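Local coordinates for protein fluvirucin B1 DH domain from module 1 (PDB 6OBV) that probably dehydrates the beta-hydroxyacyl intermediate made by the first module of the fluvirucin B1 polyketide synthase, giving an alpha,beta-unsaturated chain, at residues 204-217 / 261-273. Numbering follows the deposited sequence.
Sequences NEVFAEVELDEREA and GAQRVRVHAQPTD
Val206 and Ala269, Ala208 and Val267, and Val210 and Val265 form three antiparallel hydrogen-bonded pairs that join strands 205-211 and 264-271; a seventh backbone bond, Leu212 N to Gln263 O (3.1 Å), extends the pairing past the strand ends. The face carrying these alanines and valines is tightly packed. Ala208 CB sits 4.0 Å from Val267 CB. With Val210 CG1 anti to the backbone N (chi1 -173°), CG2 falls beside that N and reaches Val267 CG2 diagonally at 4.0 Å. Leu229 of helix 227-232 covers Val210 and Val265 there.

The other face is mixed and partly open, most so at Arg264, although Phe207 and Arg266 are buried. Its close spot is Phe207 against His268: the ring planes are 15° apart but slid so far that only the Phe207 CE1 corner lies over the imidazole, 3.1 Å from His268 ND1. Looser is the next pair, where one water links Glu209 OE2 to Arg266 NE, while Arg198 and Trp165 hold the same carboxylate. Glu211 and exposed Arg264 touch through their aliphatic parts, CG to CG at 3.9 Å; Arg198 takes the Glu211 carboxylate. The strand pair belongs to antiparallel sheet packed against helix 227-232, consistent with one hot-dog half of the double hot-dog fold of polyketide synthase dehydratases.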
loop_
_atom_site.group_PDB
_atom_site.type_symbol
_atom_site.label_atom_id
_atom_site.label_comp_id
_atom_site.label_asym_id
_atom_site.label_seq_id
_atom_site.Cartn_x
_atom_site.Cartn_y
_atom_site.Cartn_z
ATOM N N ASN A 204 -21.092 40.908 -10.299
ATOM C CA ASN A 204 -19.792 40.293 -10.049
ATOM C C ASN A 204 -19.813 38.761 -10.166
ATOM O O ASN A 204 -18.926 38.098 -9.614
ATOM C CB ASN A 204 -19.254 40.715 -8.678
ATOM C CG ASN A 204 -20.190 40.346 -7.534
ATOM O OD1 ASN A 204 -21.064 39.479 -7.669
ATOM N ND2 ASN A 204 -20.007 41.009 -6.394
ATOM N N GLU A 205 -20.787 38.193 -10.885
ATOM C CA GLU A 205 -20.882 36.757 -11.127
ATOM C C GLU A 205 -20.548 36.434 -12.580
ATOM O O GLU A 205 -20.825 37.221 -13.489
ATOM C CB GLU A 205 -22.289 36.228 -10.819
ATOM C CG GLU A 205 -22.807 36.636 -9.455
ATOM C CD GLU A 205 -24.278 36.320 -9.257
ATOM O OE1 GLU A 205 -25.023 36.203 -10.251
ATOM O OE2 GLU A 205 -24.693 36.186 -8.091
ATOM N N VAL A 206 -19.991 35.250 -12.792
ATOM C CA VAL A 206 -19.653 34.749 -14.117
ATOM C C VAL A 206 -20.353 33.416 -14.341
ATOM O O VAL A 206 -20.444 32.580 -13.433
ATOM C CB VAL A 206 -18.132 34.573 -14.301
ATOM C CG1 VAL A 206 -17.800 34.219 -15.751
ATOM C CG2 VAL A 206 -17.414 35.818 -13.887
ATOM N N PHE A 207 -20.809 33.210 -15.566
ATOM C CA PHE A 207 -21.362 31.952 -16.014
ATOM C C PHE A 207 -20.534 31.470 -17.196
ATOM O O PHE A 207 -20.125 32.271 -18.044
ATOM C CB PHE A 207 -22.814 32.131 -16.404
ATOM C CG PHE A 207 -23.660 32.670 -15.304
ATOM C CD1 PHE A 207 -24.203 31.816 -14.343
ATOM C CD2 PHE A 207 -23.928 34.030 -15.219
ATOM C CE1 PHE A 207 -24.979 32.313 -13.298
ATOM C CE2 PHE A 207 -24.715 34.537 -14.181
ATOM C CZ PHE A 207 -25.242 33.676 -13.221
ATOM N N ALA A 208 -20.281 30.169 -17.255
ATOM C CA ALA A 208 -19.391 29.623 -18.268
ATOM C C ALA A 208 -19.923 28.287 -18.748
ATOM O O ALA A 208 -20.637 27.579 -18.033
ATOM C CB ALA A 208 -17.960 29.441 -17.739
ATOM N N GLU A 209 -19.577 27.957 -19.983
ATOM C CA GLU A 209 -19.690 26.597 -20.480
ATOM C C GLU A 209 -18.297 26.143 -20.874
ATOM O O GLU A 209 -17.566 26.884 -21.540
ATOM C CB GLU A 209 -20.650 26.507 -21.660
ATOM C CG GLU A 209 -22.048 26.922 -21.319
ATOM C CD GLU A 209 -23.011 26.779 -22.491
ATOM O OE1 GLU A 209 -22.548 26.504 -23.621
ATOM O OE2 GLU A 209 -24.235 26.937 -22.275
ATOM N N VAL A 210 -17.933 24.939 -20.433
ATOM C CA VAL A 210 -16.585 24.395 -20.553
ATOM C C VAL A 210 -16.694 22.964 -21.073
ATOM O O VAL A 210 -17.528 22.191 -20.586
ATOM C CB VAL A 210 -15.859 24.419 -19.194
ATOM C CG1 VAL A 210 -14.419 24.023 -19.370
ATOM C CG2 VAL A 210 -15.975 25.777 -18.551
ATOM N N GLU A 211 -15.867 22.613 -22.066
ATOM C CA GLU A 211 -15.922 21.298 -22.701
ATOM C C GLU A 211 -14.515 20.742 -22.891
ATOM O O GLU A 211 -13.604 21.474 -23.290
ATOM C CB GLU A 211 -16.611 21.345 -24.075
ATOM C CG GLU A 211 -17.902 22.174 -24.162
ATOM C CD GLU A 211 -18.243 22.592 -25.592
ATOM O OE1 GLU A 211 -17.671 22.014 -26.543
ATOM O OE2 GLU A 211 -19.080 23.501 -25.762
ATOM N N LEU A 212 -14.349 19.439 -22.636
ATOM C CA LEU A 212 -13.076 18.786 -22.901
ATOM C C LEU A 212 -12.857 18.609 -24.402
ATOM O O LEU A 212 -13.803 18.445 -25.171
ATOM C CB LEU A 212 -13.026 17.412 -22.240
ATOM C CG LEU A 212 -13.095 17.348 -20.726
ATOM C CD1 LEU A 212 -13.155 15.899 -20.289
ATOM C CD2 LEU A 212 -11.865 18.023 -20.163
ATOM N N ASP A 213 -11.587 18.649 -24.813
ATOM C CA ASP A 213 -11.190 18.142 -26.120
ATOM C C ASP A 213 -11.602 16.681 -26.261
ATOM O O ASP A 213 -11.845 15.977 -25.274
ATOM C CB ASP A 213 -9.677 18.233 -26.303
ATOM C CG ASP A 213 -9.232 19.524 -26.926
ATOM O OD1 ASP A 213 -10.032 20.490 -26.995
ATOM O OD2 ASP A 213 -8.053 19.562 -27.339
ATOM N N GLU A 214 -11.636 16.206 -27.506
ATOM C CA GLU A 214 -12.071 14.831 -27.730
ATOM C C GLU A 214 -11.152 13.832 -27.029
ATOM O O GLU A 214 -11.630 12.834 -26.472
ATOM C CB GLU A 214 -12.183 14.552 -29.229
ATOM C CG GLU A 214 -13.567 14.944 -29.781
ATOM C CD GLU A 214 -13.688 14.837 -31.294
ATOM O OE1 GLU A 214 -13.275 15.796 -31.984
ATOM O OE2 GLU A 214 -14.218 13.811 -31.794
ATOM N N ARG A 215 -9.840 14.108 -26.982
ATOM C CA ARG A 215 -8.920 13.148 -26.366
ATOM C C ARG A 215 -9.232 12.943 -24.888
ATOM O O ARG A 215 -9.211 11.808 -24.395
ATOM C CB ARG A 215 -7.462 13.586 -26.537
ATOM C CG ARG A 215 -6.443 12.454 -26.284
ATOM C CD ARG A 215 -4.999 12.946 -26.395
ATOM N NE ARG A 215 -4.810 14.107 -25.530
ATOM C CZ ARG A 215 -3.729 14.880 -25.513
ATOM N NH1 ARG A 215 -2.706 14.629 -26.321
ATOM N NH2 ARG A 215 -3.678 15.911 -24.677
ATOM N N GLU A 216 -9.531 14.024 -24.171
ATOM C CA GLU A 216 -9.866 13.929 -22.753
ATOM C C GLU A 216 -11.317 13.508 -22.536
ATOM O O GLU A 216 -11.627 12.862 -21.523
ATOM C CB GLU A 216 -9.600 15.272 -22.061
ATOM C CG GLU A 216 -8.120 15.548 -21.798
ATOM C CD GLU A 216 -7.335 15.772 -23.066
ATOM O OE1 GLU A 216 -7.845 16.513 -23.925
ATOM O OE2 GLU A 216 -6.226 15.194 -23.205
ATOM N N ALA A 217 -12.214 13.869 -23.463
ATOM C CA ALA A 217 -13.600 13.423 -23.371
ATOM C C ALA A 217 -13.708 11.905 -23.407
ATOM O O ALA A 217 -14.601 11.333 -22.773
ATOM C CB ALA A 217 -14.429 14.029 -24.505
ATOM N N GLY A 261 -17.847 11.772 -13.893
ATOM C CA GLY A 261 -17.506 11.521 -15.287
ATOM C C GLY A 261 -18.042 12.506 -16.311
ATOM O O GLY A 261 -18.347 12.103 -17.435
ATOM N N ALA A 262 -18.163 13.787 -15.966
ATOM C CA ALA A 262 -18.691 14.749 -16.927
ATOM C C ALA A 262 -17.648 15.098 -17.980
ATOM O O ALA A 262 -16.432 15.082 -17.723
ATOM C CB ALA A 262 -19.156 16.027 -16.231
ATOM N N GLN A 263 -18.144 15.406 -19.179
ATOM C CA GLN A 263 -17.354 15.884 -20.309
ATOM C C GLN A 263 -17.528 17.376 -20.569
ATOM O O GLN A 263 -16.573 18.051 -20.957
ATOM C CB GLN A 263 -17.736 15.129 -21.583
ATOM C CG GLN A 263 -17.882 13.635 -21.428
ATOM C CD GLN A 263 -18.337 12.985 -22.716
ATOM O OE1 GLN A 263 -18.039 13.478 -23.810
ATOM N NE2 GLN A 263 -19.066 11.876 -22.599
ATOM N N ARG A 264 -18.741 17.887 -20.414
ATOM C CA ARG A 264 -19.059 19.295 -20.606
ATOM C C ARG A 264 -19.868 19.745 -19.400
ATOM O O ARG A 264 -20.645 18.964 -18.846
ATOM C CB ARG A 264 -19.847 19.522 -21.907
ATOM C CG ARG A 264 -19.342 18.704 -23.090
ATOM C CD ARG A 264 -20.195 18.897 -24.339
ATOM N NE ARG A 264 -21.615 18.747 -24.055
ATOM C CZ ARG A 264 -22.580 19.103 -24.901
ATOM N NH1 ARG A 264 -22.259 19.626 -26.078
ATOM N NH2 ARG A 264 -23.865 18.943 -24.578
ATOM N N VAL A 265 -19.656 20.982 -18.955
ATOM C CA VAL A 265 -20.336 21.472 -17.766
ATOM C C VAL A 265 -20.718 22.931 -17.946
ATOM O O VAL A 265 -20.179 23.648 -18.794
ATOM C CB VAL A 265 -19.487 21.327 -16.474
ATOM C CG1 VAL A 265 -19.213 19.832 -16.126
ATOM C CG2 VAL A 265 -18.212 22.163 -16.556
ATOM N N ARG A 266 -21.659 23.361 -17.119
ATOM C CA ARG A 266 -21.905 24.769 -16.879
ATOM C C ARG A 266 -21.287 25.162 -15.542
ATOM O O ARG A 266 -21.170 24.341 -14.628
ATOM C CB ARG A 266 -23.395 25.061 -16.867
ATOM C CG ARG A 266 -24.149 24.622 -18.115
ATOM C CD ARG A 266 -25.626 24.577 -17.778
ATOM N NE ARG A 266 -26.462 24.340 -18.938
ATOM C CZ ARG A 266 -27.789 24.380 -18.907
ATOM N NH1 ARG A 266 -28.414 24.656 -17.769
ATOM N NH2 ARG A 266 -28.485 24.154 -20.012
ATOM N N VAL A 267 -20.881 26.424 -15.436
ATOM C CA VAL A 267 -20.165 26.921 -14.268
ATOM C C VAL A 267 -20.814 28.210 -13.795
ATOM O O VAL A 267 -21.167 29.073 -14.603
ATOM C CB VAL A 267 -18.673 27.143 -14.578
ATOM C CG1 VAL A 267 -17.921 27.575 -13.317
ATOM C CG2 VAL A 267 -18.074 25.874 -15.143
ATOM N N HIS A 268 -20.990 28.330 -12.485
ATOM C CA HIS A 268 -21.521 29.536 -11.852
ATOM C C HIS A 268 -20.527 29.956 -10.770
ATOM O O HIS A 268 -20.466 29.336 -9.704
ATOM C CB HIS A 268 -22.909 29.261 -11.281
ATOM C CG HIS A 268 -23.534 30.432 -10.584
ATOM N ND1 HIS A 268 -23.173 31.738 -10.840
ATOM C CD2 HIS A 268 -24.506 30.490 -9.643
ATOM C CE1 HIS A 268 -23.886 32.547 -10.078
ATOM N NE2 HIS A 268 -24.700 31.814 -9.340
ATOM N N ALA A 269 -19.733 30.995 -11.031
ATOM C CA ALA A 269 -18.751 31.473 -10.062
ATOM C C ALA A 269 -19.139 32.843 -9.536
ATOM O O ALA A 269 -19.604 33.709 -10.287
ATOM C CB ALA A 269 -17.351 31.546 -10.652
ATOM N N GLN A 270 -18.933 33.040 -8.241
ATOM C CA GLN A 270 -19.172 34.336 -7.627
ATOM C C GLN A 270 -18.207 34.471 -6.464
ATOM O O GLN A 270 -17.752 33.463 -5.919
ATOM C CB GLN A 270 -20.627 34.473 -7.153
ATOM C CG GLN A 270 -21.109 33.272 -6.399
ATOM C CD GLN A 270 -22.611 33.154 -6.411
ATOM O OE1 GLN A 270 -23.323 34.157 -6.395
ATOM N NE2 GLN A 270 -23.107 31.924 -6.438
ATOM N N PRO A 271 -17.879 35.693 -6.060
ATOM C CA PRO A 271 -17.007 35.835 -4.893
ATOM C C PRO A 271 -17.753 35.443 -3.627
ATOM O O PRO A 271 -18.986 35.455 -3.562
ATOM C CB PRO A 271 -16.636 37.325 -4.885
ATOM C CG PRO A 271 -17.522 37.995 -5.935
ATOM C CD PRO A 271 -18.515 36.971 -6.421
ATOM N N THR A 272 -16.978 35.049 -2.628
ATOM C CA THR A 272 -17.430 35.065 -1.250
ATOM C C THR A 272 -16.792 36.272 -0.567
ATOM O O THR A 272 -15.957 36.973 -1.145
ATOM C CB THR A 272 -17.071 33.766 -0.523
ATOM O OG1 THR A 272 -15.673 33.772 -0.209
ATOM C CG2 THR A 272 -17.394 32.545 -1.383
ATOM N N ASP A 273 -17.179 36.515 0.682
ATOM C CA ASP A 273 -16.630 37.628 1.453
ATOM C C ASP A 273 -15.209 37.370 1.951
ATOM O O ASP A 273 -14.685 38.178 2.725
ATOM C CB ASP A 273 -17.544 37.936 2.637
ATOM C CG ASP A 273 -19.008 37.840 2.276
ATOM O OD1 ASP A 273 -19.710 38.864 2.376
ATOM O OD2 ASP A 273 -19.447 36.740 1.883
HETATM O O HOH W 1 -25.404 24.375 -21.530
#